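Local coordinates for uncharacterized protein (Bacillus thuringiensis serovar kurstaki, PDB 4XE7) that is an actin-like ParM protein of the bacterial cytoskeleton that probably polymerises into filaments to segregate plasmid DNA, at residues S295-T299 with R300-I304; Q120-K123 with K124-L127; M224-E227 with I228-Y232; F376-A379 with G380-L384; E3-S7 with K8-L12. All blocks are in the same frame, centred on the assembly; numbering follows the deposited sequence.

Contact 1 of 5, residues S295-T299 with R300-I304; sequences SPFKT and REDFI
Phe303 N donates to Thr299 O at 3.2 Å, the first i to i+4 bond of helix 300-317, and the residues before Thr299 run on as a loop that folds back beside the new turn. Thr299 is the N-cap. Its chi1 of 64° sets OG1 between its own N and carbonyl carbon, where it can reach forward over the first turn: Asp302 N donates to Thr299 OG1 at 3.0 Å in a nearly straight bond, and Glu301 N adds a weak one. A short side chain ending in a hydroxyl suits a place where backbone N-H groups lack a preceding turn to bond to. Asp302 answers in the other direction. Its OD2 takes Lys298 N at 3.1 Å, on the anti side of the carboxylate, and also forms a salt bridge with Arg306 one turn on. On the buried side of the loop lie two phenylalanines. The edge of the Phe303 ring faces the Phe297 ring in a T-shaped pair, centroids 5.6 Å apart and planes at 88°, while Phe303 CB sits over the same ring in a CH-pi contact; Leu272 of helix 265-279 touches both residues. The negative carboxylate of Asp302, close to the positive end of the helix dipole, is probably stabilised there; the Thr299 hydroxyl caps the helix, the carboxylate ties the loop backbone back to its first turn, and the aromatic pair anchors the loop.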
loop_
_atom_site.group_PDB
_atom_site.type_symbol
_atom_site.label_atom_id
_atom_site.label_comp_id
_atom_site.label_asym_id
_atom_site.label_seq_id
_atom_site.Cartn_x
_atom_site.Cartn_y
_atom_site.Cartn_z
ATOM N N SER A 295 25.152 -4.361 14.986
ATOM C CA SER A 295 25.188 -3.235 14.062
ATOM C C SER A 295 24.048 -2.271 14.383
ATOM O O SER A 295 23.101 -2.654 15.047
ATOM C CB SER A 295 25.085 -3.733 12.617
ATOM O OG SER A 295 23.799 -4.257 12.354
ATOM N N PRO A 296 24.141 -1.012 13.922
ATOM C CA PRO A 296 23.166 -0.033 14.418
ATOM C C PRO A 296 21.725 -0.166 13.896
ATOM O O PRO A 296 20.852 0.485 14.473
ATOM C CB PRO A 296 23.766 1.310 13.983
ATOM C CG PRO A 296 24.738 0.980 12.883
ATOM C CD PRO A 296 25.265 -0.377 13.206
ATOM N N PHE A 297 21.469 -0.968 12.857
ATOM C CA PHE A 297 20.102 -1.125 12.342
ATOM C C PHE A 297 19.674 -2.583 12.343
ATOM O O PHE A 297 20.494 -3.462 12.134
ATOM C CB PHE A 297 19.974 -0.554 10.914
ATOM C CG PHE A 297 20.141 0.924 10.858
ATOM C CD1 PHE A 297 19.081 1.758 11.172
ATOM C CD2 PHE A 297 21.364 1.476 10.574
ATOM C CE1 PHE A 297 19.233 3.124 11.162
ATOM C CE2 PHE A 297 21.525 2.835 10.560
ATOM C CZ PHE A 297 20.458 3.665 10.860
ATOM N N LYS A 298 18.381 -2.816 12.557
ATOM C CA LYS A 298 17.813 -4.155 12.667
ATOM C C LYS A 298 17.581 -4.813 11.318
ATOM O O LYS A 298 17.922 -5.979 11.107
ATOM C CB LYS A 298 16.480 -4.091 13.418
ATOM C CG LYS A 298 16.589 -4.137 14.934
ATOM C CD LYS A 298 17.801 -4.933 15.399
ATOM C CE LYS A 298 17.371 -6.076 16.327
ATOM N NZ LYS A 298 16.527 -5.613 17.474
ATOM N N THR A 299 16.976 -4.054 10.415
ATOM C CA THR A 299 16.527 -4.555 9.122
ATOM C C THR A 299 16.694 -3.433 8.113
ATOM O O THR A 299 16.993 -2.296 8.506
ATOM C CB THR A 299 15.045 -4.983 9.139
ATOM O OG1 THR A 299 14.235 -3.828 9.400
ATOM C CG2 THR A 299 14.773 -6.054 10.197
ATOM N N ARG A 300 16.471 -3.728 6.835
ATOM C CA ARG A 300 16.492 -2.694 5.804
ATOM C C ARG A 300 15.370 -1.700 6.042
ATOM O O ARG A 300 15.503 -0.510 5.744
ATOM C CB ARG A 300 16.354 -3.292 4.406
ATOM C CG ARG A 300 17.344 -4.401 4.097
ATOM C CD ARG A 300 17.094 -4.957 2.700
ATOM N NE ARG A 300 18.036 -6.017 2.356
ATOM C CZ ARG A 300 17.686 -7.269 2.075
ATOM N NH1 ARG A 300 16.408 -7.622 2.082
ATOM N NH2 ARG A 300 18.615 -8.166 1.770
ATOM N N GLU A 301 14.266 -2.197 6.590
ATOM C CA GLU A 301 13.070 -1.387 6.779
ATOM C C GLU A 301 13.301 -0.391 7.911
ATOM O O GLU A 301 12.885 0.761 7.842
ATOM C CB GLU A 301 11.856 -2.281 7.068
ATOM C CG GLU A 301 11.409 -3.173 5.898
ATOM C CD GLU A 301 12.423 -4.255 5.510
ATOM O OE1 GLU A 301 13.102 -4.822 6.398
ATOM O OE2 GLU A 301 12.541 -4.535 4.301
ATOM N N ASP A 302 13.968 -0.853 8.957
ATOM C CA ASP A 302 14.419 -0.008 10.055
ATOM C C ASP A 302 15.309 1.168 9.567
ATOM O O ASP A 302 15.120 2.345 9.923
ATOM C CB ASP A 302 15.178 -0.891 11.045
ATOM C CG ASP A 302 15.377 -0.237 12.377
ATOM O OD1 ASP A 302 14.444 0.456 12.831
ATOM O OD2 ASP A 302 16.472 -0.421 12.967
ATOM N N PHE A 303 16.287 0.835 8.741
ATOM C CA PHE A 303 17.149 1.840 8.129
ATOM C C PHE A 303 16.339 2.815 7.233
ATOM O O PHE A 303 16.543 4.027 7.299
ATOM C CB PHE A 303 18.262 1.118 7.353
ATOM C CG PHE A 303 18.947 1.965 6.320
ATOM C CD1 PHE A 303 20.052 2.726 6.659
ATOM C CD2 PHE A 303 18.505 1.971 5.004
ATOM C CE1 PHE A 303 20.702 3.500 5.695
ATOM C CE2 PHE A 303 19.150 2.740 4.028
ATOM C CZ PHE A 303 20.246 3.506 4.383
ATOM N N ILE A 304 15.413 2.298 6.419
ATOM C CA ILE A 304 14.573 3.182 5.614
ATOM C C ILE A 304 13.724 4.112 6.498
ATOM O O ILE A 304 13.732 5.337 6.314
ATOM C CB ILE A 304 13.643 2.391 4.652
ATOM C CG1 ILE A 304 14.459 1.668 3.577
ATOM C CG2 ILE A 304 12.637 3.325 3.966
ATOM C CD1 ILE A 304 15.027 2.585 2.535
#

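Contact 2 of 5, residues Q120-K123 with K124-L127; sequences QKNK and KLHL
Lys123 O receives two backbone N-H groups across the contact, from Leu127 and His126, in the first turn of helix 123-140. The bond from Leu127 N, 2.8 Å to Lys123 O, runs nearly along the C=O axis and is the regular alpha-helical i to i+4 link; His126 N, 3.0 Å from the same oxygen, comes from well above the carbonyl plane. One residue earlier Asn122 O takes a weak bond from Leu125 N, and His126 CD2 lies 3.6 Å from that oxygen. The leucine side chains fold back over these carbonyls. Leu127 CG packs on Lys123 O at 3.4 Å, and its CD1 meets Lys123 CB, while Leu125 CB leans on Asn122 O. Being apolar, both leucines suit buried positions on different sides of the helix, Leu125 against Ile42 of strand 33-45 and Leu127 against Leu171 of helix 164-171. Farther out, polar side chains tie the turn to its surroundings. Asn122 ND2 bonds to Asp116 O and Glu115 OE2, which holds the amide against residues earlier in the loop. Lys123, its CG set between the backbone N and the carbonyl carbon (chi1 65°) and its chain extended beyond, carries NZ to Ser81 O; Lys124 NZ reaches Gln104 OE1. Long, flexible lysines can thus span to separate loops. A water bridges loop and helix, giving a hydrogen to Gln120 O at 2.8 Å and accepting one from Lys124 N at 2.9 Å.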
loop_
_atom_site.group_PDB
_atom_site.type_symbol
_atom_site.label_atom_id
_atom_site.label_comp_id
_atom_site.label_asym_id
_atom_site.label_seq_id
_atom_site.Cartn_x
_atom_site.Cartn_y
_atom_site.Cartn_z
ATOM N N GLN A 120 -15.055 -20.309 -5.446
ATOM C CA GLN A 120 -15.730 -20.725 -4.224
ATOM C C GLN A 120 -14.744 -21.177 -3.140
ATOM O O GLN A 120 -15.010 -21.007 -1.946
ATOM C CB GLN A 120 -16.743 -21.829 -4.522
ATOM C CG GLN A 120 -17.945 -21.324 -5.307
ATOM C CD GLN A 120 -19.263 -21.577 -4.599
ATOM O OE1 GLN A 120 -19.902 -20.646 -4.099
ATOM N NE2 GLN A 120 -19.688 -22.838 -4.566
ATOM N N LYS A 121 -13.598 -21.720 -3.547
ATOM C CA LYS A 121 -12.602 -22.166 -2.572
ATOM C C LYS A 121 -11.764 -20.999 -2.021
ATOM O O LYS A 121 -11.297 -21.057 -0.888
ATOM C CB LYS A 121 -11.686 -23.236 -3.187
ATOM C CG LYS A 121 -10.558 -22.688 -4.053
ATOM C CD LYS A 121 -9.274 -23.516 -3.935
ATOM C CE LYS A 121 -8.188 -22.995 -4.883
ATOM N NZ LYS A 121 -8.697 -22.679 -6.255
ATOM N N ASN A 122 -11.594 -19.941 -2.817
ATOM C CA ASN A 122 -10.703 -18.839 -2.453
ATOM C C ASN A 122 -11.393 -17.592 -1.899
ATOM O O ASN A 122 -10.755 -16.782 -1.214
ATOM C CB ASN A 122 -9.863 -18.414 -3.667
ATOM C CG ASN A 122 -8.829 -19.451 -4.062
ATOM O OD1 ASN A 122 -8.372 -20.239 -3.232
ATOM N ND2 ASN A 122 -8.434 -19.436 -5.326
ATOM N N LYS A 123 -12.678 -17.426 -2.215
ATOM C CA LYS A 123 -13.330 -16.130 -2.028
ATOM C C LYS A 123 -13.304 -15.651 -0.579
ATOM O O LYS A 123 -13.125 -14.459 -0.346
ATOM C CB LYS A 123 -14.772 -16.162 -2.538
ATOM C CG LYS A 123 -15.685 -17.100 -1.763
ATOM C CD LYS A 123 -17.096 -17.098 -2.322
ATOM C CE LYS A 123 -18.022 -17.952 -1.462
ATOM N NZ LYS A 123 -19.446 -17.771 -1.839
ATOM N N LYS A 124 -13.466 -16.556 0.393
ATOM C CA LYS A 124 -13.494 -16.107 1.774
ATOM C C LYS A 124 -12.140 -15.509 2.197
ATOM O O LYS A 124 -12.113 -14.581 3.006
ATOM C CB LYS A 124 -13.923 -17.232 2.719
ATOM C CG LYS A 124 -12.836 -18.172 3.207
ATOM C CD LYS A 124 -13.449 -19.227 4.151
ATOM C CE LYS A 124 -12.408 -20.233 4.614
ATOM N NZ LYS A 124 -11.782 -20.978 3.486
ATOM N N LEU A 125 -11.034 -15.995 1.632
ATOM C CA LEU A 125 -9.715 -15.410 1.917
ATOM C C LEU A 125 -9.671 -13.906 1.635
ATOM O O LEU A 125 -8.965 -13.158 2.313
ATOM C CB LEU A 125 -8.612 -16.076 1.085
ATOM C CG LEU A 125 -8.362 -17.576 1.203
ATOM C CD1 LEU A 125 -7.285 -18.017 0.203
ATOM C CD2 LEU A 125 -7.967 -17.937 2.635
ATOM N N HIS A 126 -10.404 -13.478 0.611
ATOM C CA HIS A 126 -10.322 -12.102 0.144
ATOM C C HIS A 126 -11.510 -11.269 0.588
ATOM O O HIS A 126 -11.364 -10.075 0.813
ATOM C CB HIS A 126 -10.168 -12.087 -1.387
ATOM C CG HIS A 126 -8.911 -12.760 -1.848
ATOM N ND1 HIS A 126 -7.678 -12.144 -1.791
ATOM C CD2 HIS A 126 -8.685 -14.012 -2.302
ATOM C CE1 HIS A 126 -6.752 -12.983 -2.218
ATOM N NE2 HIS A 126 -7.332 -14.125 -2.528
ATOM N N LEU A 127 -12.680 -11.892 0.743
ATOM C CA LEU A 127 -13.851 -11.144 1.208
ATOM C C LEU A 127 -13.744 -10.732 2.674
ATOM O O LEU A 127 -14.098 -9.597 3.046
ATOM C CB LEU A 127 -15.128 -11.954 1.010
ATOM C CG LEU A 127 -15.548 -12.146 -0.448
ATOM C CD1 LEU A 127 -16.711 -13.128 -0.535
ATOM C CD2 LEU A 127 -15.902 -10.814 -1.093
HETATM O O HOH W 1 -14.333 -19.344 0.183
#

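Contact 3 of 5, residues M224-E227 with I228-Y232; sequences MDAE and IGESY
The Tyr232 ring is met obliquely by the methyl of Met224, CE lying 3.7 Å from Tyr232 CE1, and the two side chains cross at about a right angle. Met224 has its CG anti to the backbone N (chi1 -170°) and bends only at the last torsion, which brings the methyl to the ring. A flexible apolar thioether can shape itself to the ring and to Val206 of helix 205-210 and Ile368 of strand 366-370, which touch both residues. The other flat groups are the carboxylates of Glu227 and Glu230, turned 74° apart. Between them the chain makes a type II beta turn from Glu227 to Glu230, closed by a weak bond from Glu230 N to Glu227 O, 3.4 Å. Gly229, at its third position, takes a positive phi of 86°, a conformation that glycine adopts readily. Glu230 folds back across the turn, its OE2 accepting weakly from Glu227 N at 3.2 Å and lying 3.3 Å from Ala226 CA. Glu227 OE1 and Glu230 OE1 are 4.0 Å apart, a like-charge pair that is probably unfavourable on its own. Lys366 probably offsets it: its NZ forms a salt bridge with Glu230 OE1 and a long, weak ion pair with Glu227 OE1.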
loop_
_atom_site.group_PDB
_atom_site.type_symbol
_atom_site.label_atom_id
_atom_site.label_comp_id
_atom_site.label_asym_id
_atom_site.label_seq_id
_atom_site.Cartn_x
_atom_site.Cartn_y
_atom_site.Cartn_z
ATOM N N MET A 224 2.397 16.240 -13.658
ATOM C CA MET A 224 2.168 15.634 -14.961
ATOM C C MET A 224 1.077 16.353 -15.734
ATOM O O MET A 224 -0.041 16.528 -15.238
ATOM C CB MET A 224 1.806 14.157 -14.807
ATOM C CG MET A 224 1.785 13.389 -16.119
ATOM S SD MET A 224 1.611 11.610 -15.875
ATOM C CE MET A 224 -0.135 11.372 -16.199
ATOM N N ASP A 225 1.408 16.761 -16.956
ATOM C CA ASP A 225 0.443 17.410 -17.834
ATOM C C ASP A 225 -0.124 16.389 -18.813
ATOM O O ASP A 225 0.472 16.112 -19.858
ATOM C CB ASP A 225 1.084 18.579 -18.579
ATOM C CG ASP A 225 1.503 19.701 -17.648
ATOM O OD1 ASP A 225 2.556 20.326 -17.904
ATOM O OD2 ASP A 225 0.783 19.953 -16.656
ATOM N N ALA A 226 -1.281 15.839 -18.457
ATOM C CA ALA A 226 -1.856 14.698 -19.154
ATOM C C ALA A 226 -2.664 15.093 -20.378
ATOM O O ALA A 226 -3.524 15.971 -20.310
ATOM C CB ALA A 226 -2.735 13.894 -18.201
ATOM N N GLU A 227 -2.375 14.440 -21.498
ATOM C CA GLU A 227 -3.239 14.512 -22.672
ATOM C C GLU A 227 -3.931 13.167 -22.826
ATOM O O GLU A 227 -3.319 12.116 -22.619
ATOM C CB GLU A 227 -2.456 14.862 -23.937
ATOM C CG GLU A 227 -2.118 16.342 -24.086
ATOM C CD GLU A 227 -1.095 16.819 -23.072
ATOM O OE1 GLU A 227 -0.033 16.173 -22.941
ATOM O OE2 GLU A 227 -1.357 17.841 -22.404
ATOM N N ILE A 228 -5.210 13.201 -23.180
ATOM C CA ILE A 228 -6.000 11.986 -23.295
ATOM C C ILE A 228 -5.477 11.076 -24.420
ATOM O O ILE A 228 -5.116 11.544 -25.507
ATOM C CB ILE A 228 -7.493 12.330 -23.527
ATOM C CG1 ILE A 228 -8.347 11.061 -23.612
ATOM C CG2 ILE A 228 -7.662 13.210 -24.769
ATOM C CD1 ILE A 228 -9.826 11.333 -23.770
ATOM N N GLY A 229 -5.405 9.778 -24.130
ATOM C CA GLY A 229 -5.037 8.774 -25.114
ATOM C C GLY A 229 -3.544 8.556 -25.263
ATOM O O GLY A 229 -3.097 7.773 -26.114
ATOM N N GLU A 230 -2.765 9.252 -24.443
ATOM C CA GLU A 230 -1.316 9.089 -24.467
ATOM C C GLU A 230 -0.923 7.777 -23.784
ATOM O O GLU A 230 -1.665 7.238 -22.965
ATOM C CB GLU A 230 -0.619 10.273 -23.791
ATOM C CG GLU A 230 -0.790 10.304 -22.283
ATOM C CD GLU A 230 -0.258 11.581 -21.655
ATOM O OE1 GLU A 230 0.576 12.258 -22.293
ATOM O OE2 GLU A 230 -0.679 11.907 -20.522
ATOM N N SER A 231 0.247 7.263 -24.142
ATOM C CA SER A 231 0.740 6.042 -23.538
ATOM C C SER A 231 1.579 6.348 -22.293
ATOM O O SER A 231 2.223 7.395 -22.196
ATOM C CB SER A 231 1.550 5.242 -24.554
ATOM O OG SER A 231 2.680 5.974 -24.987
ATOM N N TYR A 232 1.539 5.424 -21.343
ATOM C CA TYR A 232 2.211 5.569 -20.070
ATOM C C TYR A 232 3.130 4.385 -19.815
ATOM O O TYR A 232 2.699 3.234 -19.889
ATOM C CB TYR A 232 1.190 5.639 -18.925
ATOM C CG TYR A 232 0.088 6.658 -19.078
ATOM C CD1 TYR A 232 0.314 8.001 -18.777
ATOM C CD2 TYR A 232 -1.189 6.279 -19.480
ATOM C CE1 TYR A 232 -0.693 8.944 -18.893
ATOM C CE2 TYR A 232 -2.206 7.215 -19.598
ATOM C CZ TYR A 232 -1.951 8.551 -19.303
ATOM O OH TYR A 232 -2.948 9.498 -19.419
#

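Contact 4 of 5, residues F376-A379 with G380-L384; sequences FGYA and GLRDL
Gly380 N makes a weak bond to Gly377 O, the oxygen that also takes Leu381 N at 2.8 Å in an almost straight, in-plane bond. Leu381 CG then lies 3.2 Å from Gly377 O and its CD1 rests against Gly377 C; glycine, having no side chain, allows this close approach at the N-cap of the short helix 378-381. This helix follows closely on helix 372-376, and Tyr378 and Ala379 pack against Met315 of helix 300-317. Next comes Arg382, whose N bonds to Tyr378 O at 3.1 Å. Its CG stands between its own N and carbonyl carbon (chi1 67°), and the extended chain crosses the tyrosine at about a right angle: CB lies over one ring face and CD comes 3.7 Å from Tyr378 CE1. The long arginine can shield the ring with methylenes and still send its guanidinium to water. One water accepts from Tyr378 OH at 2.7 Å and weakly from Arg382 NH1. Another lies between Arg382 NE, Ala379 O and Asp383 OD1, though so near the first two that those bonds are less certain.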
loop_
_atom_site.group_PDB
_atom_site.type_symbol
_atom_site.label_atom_id
_atom_site.label_comp_id
_atom_site.label_asym_id
_atom_site.label_seq_id
_atom_site.Cartn_x
_atom_site.Cartn_y
_atom_site.Cartn_z
ATOM N N PHE A 376 14.081 5.869 -2.024
ATOM C CA PHE A 376 15.487 5.568 -1.766
ATOM C C PHE A 376 16.409 6.301 -2.749
ATOM O O PHE A 376 17.436 6.893 -2.349
ATOM C CB PHE A 376 15.726 4.052 -1.841
ATOM C CG PHE A 376 17.170 3.648 -1.650
ATOM C CD1 PHE A 376 17.788 3.791 -0.414
ATOM C CD2 PHE A 376 17.901 3.122 -2.700
ATOM C CE1 PHE A 376 19.114 3.424 -0.238
ATOM C CE2 PHE A 376 19.222 2.734 -2.528
ATOM C CZ PHE A 376 19.831 2.891 -1.293
ATOM N N GLY A 377 16.027 6.272 -4.027
ATOM C CA GLY A 377 16.846 6.821 -5.108
ATOM C C GLY A 377 16.525 8.249 -5.488
ATOM O O GLY A 377 17.049 8.766 -6.479
ATOM N N TYR A 378 15.689 8.899 -4.682
ATOM C CA TYR A 378 15.198 10.244 -4.987
ATOM C C TYR A 378 16.314 11.256 -5.312
ATOM O O TYR A 378 16.166 12.042 -6.243
ATOM C CB TYR A 378 14.330 10.782 -3.829
ATOM C CG TYR A 378 13.688 12.126 -4.151
ATOM C CD1 TYR A 378 14.278 13.320 -3.756
ATOM C CD2 TYR A 378 12.506 12.195 -4.881
ATOM C CE1 TYR A 378 13.693 14.567 -4.081
ATOM C CE2 TYR A 378 11.923 13.416 -5.203
ATOM C CZ TYR A 378 12.518 14.599 -4.794
ATOM O OH TYR A 378 11.935 15.810 -5.115
ATOM N N ALA A 379 17.415 11.247 -4.560
ATOM C CA ALA A 379 18.456 12.260 -4.760
ATOM C C ALA A 379 18.997 12.266 -6.180
ATOM O O ALA A 379 19.332 13.317 -6.716
ATOM C CB ALA A 379 19.607 12.053 -3.760
ATOM N N GLY A 380 19.064 11.094 -6.800
ATOM C CA GLY A 380 19.489 11.000 -8.186
ATOM C C GLY A 380 18.338 11.002 -9.188
ATOM O O GLY A 380 18.379 11.723 -10.195
ATOM N N LEU A 381 17.299 10.218 -8.907
ATOM C CA LEU A 381 16.182 10.071 -9.850
ATOM C C LEU A 381 15.548 11.410 -10.201
ATOM O O LEU A 381 15.112 11.614 -11.335
ATOM C CB LEU A 381 15.119 9.123 -9.278
ATOM C CG LEU A 381 15.587 7.677 -9.127
ATOM C CD1 LEU A 381 14.617 6.856 -8.264
ATOM C CD2 LEU A 381 15.756 7.046 -10.483
ATOM N N ARG A 382 15.496 12.335 -9.249
ATOM C CA ARG A 382 14.848 13.625 -9.549
ATOM C C ARG A 382 15.522 14.394 -10.695
ATOM O O ARG A 382 14.887 15.223 -11.327
ATOM C CB ARG A 382 14.797 14.510 -8.303
ATOM C CG ARG A 382 16.142 14.958 -7.855
ATOM C CD ARG A 382 16.028 15.825 -6.644
ATOM N NE ARG A 382 17.346 16.188 -6.147
ATOM C CZ ARG A 382 17.533 16.942 -5.077
ATOM N NH1 ARG A 382 16.477 17.391 -4.415
ATOM N NH2 ARG A 382 18.757 17.245 -4.680
ATOM N N ASP A 383 16.796 14.107 -10.963
ATOM C CA ASP A 383 17.481 14.632 -12.149
ATOM C C ASP A 383 16.775 14.267 -13.462
ATOM O O ASP A 383 16.825 15.026 -14.433
ATOM C CB ASP A 383 18.924 14.112 -12.225
ATOM C CG ASP A 383 19.843 14.747 -11.196
ATOM O OD1 ASP A 383 19.429 15.712 -10.517
ATOM O OD2 ASP A 383 20.994 14.278 -11.083
ATOM N N LEU A 384 16.133 13.102 -13.513
ATOM C CA LEU A 384 15.481 12.686 -14.763
ATOM C C LEU A 384 14.276 13.551 -15.091
ATOM O O LEU A 384 13.769 13.520 -16.215
ATOM C CB LEU A 384 15.054 11.227 -14.698
ATOM C CG LEU A 384 16.226 10.259 -14.602
ATOM C CD1 LEU A 384 15.689 8.868 -14.341
ATOM C CD2 LEU A 384 17.016 10.285 -15.887
HETATM O O HOH W 2 13.224 17.997 -4.306
HETATM O O HOH W 3 19.672 15.699 -7.257
#

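Contact 5 of 5, residues E3-S7 with K8-L12; sequences EQMLS and KNMLL
The N-terminal helix 2-7 ends here and the chain turns into the lead-in to strand 13-17, an edge strand of the larger mixed sheet. Lys8 N donates to Met5 O at 3.3 Å from above the carbonyl plane, and the aliphatic chain of Lys8 runs past Gln4 O, its CG 3.3 Å away. The same Gln4 O takes a bond from Ser7 OG at 3.0 Å, a small hydroxyl suited to folding back on its own helix. Beyond the inverse gamma turn centred on Asn9, Met10 returns to the helix: its SD lies 4.1 Å from Leu6 CD2. Met5 CE meets Leu12 CD2 at 3.8 Å, the two chains crossing at about a right angle, and Leu412 of helix 402-418 touches both. Flexible methionines and branched leucines fit this apolar seam. A water bridges Leu6 O and Met10 O, while Lys143 NZ bonds to Leu6 O and Lys8 O, where the N-terminal helix passes into the first strand of the larger sheet of this actin-like fold.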
loop_
_atom_site.group_PDB
_atom_site.type_symbol
_atom_site.label_atom_id
_atom_site.label_comp_id
_atom_site.label_asym_id
_atom_site.label_seq_id
_atom_site.Cartn_x
_atom_site.Cartn_y
_atom_site.Cartn_z
ATOM N N GLU A 3 -19.125 17.673 1.356
ATOM C CA GLU A 3 -19.480 17.755 2.766
ATOM C C GLU A 3 -20.775 17.055 3.102
ATOM O O GLU A 3 -20.807 16.242 4.007
ATOM C CB GLU A 3 -19.612 19.207 3.192
ATOM C CG GLU A 3 -18.368 19.777 3.785
ATOM C CD GLU A 3 -18.593 21.188 4.261
ATOM O OE1 GLU A 3 -18.423 22.115 3.435
ATOM O OE2 GLU A 3 -18.980 21.355 5.442
ATOM N N GLN A 4 -21.845 17.421 2.390
ATOM C CA GLN A 4 -23.165 16.832 2.580
ATOM C C GLN A 4 -23.136 15.337 2.324
ATOM O O GLN A 4 -23.754 14.571 3.032
ATOM C CB GLN A 4 -24.187 17.473 1.644
ATOM C CG GLN A 4 -24.745 18.805 2.068
ATOM C CD GLN A 4 -25.790 19.299 1.078
ATOM O OE1 GLN A 4 -25.603 19.206 -0.140
ATOM N NE2 GLN A 4 -26.901 19.812 1.593
ATOM N N MET A 5 -22.422 14.937 1.279
ATOM C CA MET A 5 -22.262 13.531 0.938
ATOM C C MET A 5 -21.645 12.761 2.095
ATOM O O MET A 5 -22.186 11.746 2.525
ATOM C CB MET A 5 -21.394 13.378 -0.331
ATOM C CG MET A 5 -21.224 11.947 -0.844
ATOM S SD MET A 5 -19.922 11.791 -2.115
ATOM C CE MET A 5 -18.475 12.224 -1.158
ATOM N N LEU A 6 -20.516 13.240 2.598
ATOM C CA LEU A 6 -19.755 12.496 3.599
ATOM C C LEU A 6 -20.433 12.482 4.963
ATOM O O LEU A 6 -20.228 11.553 5.752
ATOM C CB LEU A 6 -18.346 13.069 3.736
ATOM C CG LEU A 6 -17.442 12.968 2.506
ATOM C CD1 LEU A 6 -16.118 13.701 2.740
ATOM C CD2 LEU A 6 -17.218 11.504 2.139
ATOM N N SER A 7 -21.250 13.492 5.247
ATOM C CA SER A 7 -21.893 13.544 6.556
ATOM C C SER A 7 -23.026 12.514 6.673
ATOM O O SER A 7 -23.509 12.246 7.770
ATOM C CB SER A 7 -22.422 14.954 6.851
ATOM O OG SER A 7 -23.481 15.293 5.976
ATOM N N LYS A 8 -23.443 11.929 5.554
ATOM C CA LYS A 8 -24.500 10.911 5.584
ATOM C C LYS A 8 -23.975 9.545 6.041
ATOM O O LYS A 8 -22.766 9.340 6.150
ATOM C CB LYS A 8 -25.149 10.784 4.204
ATOM C CG LYS A 8 -25.819 12.053 3.732
ATOM C CD LYS A 8 -26.400 11.906 2.343
ATOM C CE LYS A 8 -27.144 13.175 1.948
ATOM N NZ LYS A 8 -27.073 13.439 0.480
ATOM N N ASN A 9 -24.883 8.611 6.304
ATOM C CA ASN A 9 -24.494 7.260 6.697
ATOM C C ASN A 9 -23.860 6.522 5.521
ATOM O O ASN A 9 -24.472 5.633 4.913
ATOM C CB ASN A 9 -25.699 6.474 7.227
ATOM C CG ASN A 9 -26.199 7.000 8.564
ATOM O OD1 ASN A 9 -25.570 7.854 9.181
ATOM N ND2 ASN A 9 -27.331 6.485 9.016
ATOM N N MET A 10 -22.632 6.911 5.195
ATOM C CA MET A 10 -21.956 6.364 4.031
ATOM C C MET A 10 -20.449 6.398 4.214
ATOM O O MET A 10 -19.919 7.206 4.987
ATOM C CB MET A 10 -22.348 7.140 2.767
ATOM C CG MET A 10 -21.734 8.546 2.705
ATOM S SD MET A 10 -20.140 8.585 1.838
ATOM C CE MET A 10 -20.667 7.871 0.258
ATOM N N LEU A 11 -19.779 5.501 3.501
ATOM C CA LEU A 11 -18.331 5.454 3.437
ATOM C C LEU A 11 -17.950 5.551 1.967
ATOM O O LEU A 11 -18.455 4.790 1.134
ATOM C CB LEU A 11 -17.783 4.167 4.064
ATOM C CG LEU A 11 -16.286 3.882 3.887
ATOM C CD1 LEU A 11 -15.396 4.877 4.680
ATOM C CD2 LEU A 11 -15.971 2.435 4.260
ATOM N N LEU A 12 -17.082 6.501 1.644
ATOM C CA LEU A 12 -16.583 6.615 0.284
ATOM C C LEU A 12 -15.147 6.090 0.231
ATOM O O LEU A 12 -14.235 6.756 0.700
ATOM C CB LEU A 12 -16.646 8.062 -0.201
ATOM C CG LEU A 12 -16.365 8.208 -1.697
ATOM C CD1 LEU A 12 -17.583 7.757 -2.526
ATOM C CD2 LEU A 12 -15.929 9.623 -2.063
HETATM O O HOH W 4 -18.494 9.360 4.952
#

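Overall arrangement
Contacts 1 and 2 both open a long helix and are partly buried, but contact 1 relies on a hydroxyl cap, a carboxylate holding the loop and an aromatic pair, whereas contact 2 uses backbone bonds and lysines reaching to loops. Contact 4, also partly buried, touches contact 1 through Ile304 and Phe376; contact 1 starts helix 300-317, whose later part contact 4 packs against, and both lean on helix 265-279. Waters bridge contacts 2, 4 and 5, but in contact 4 they reach side chains. Contacts 3 and 5 lie at the surface, each before a strand: contact 3 leads into the five-strand sheet with a charged beta turn, contact 5 into the eight-strand sheet with apolar side chains.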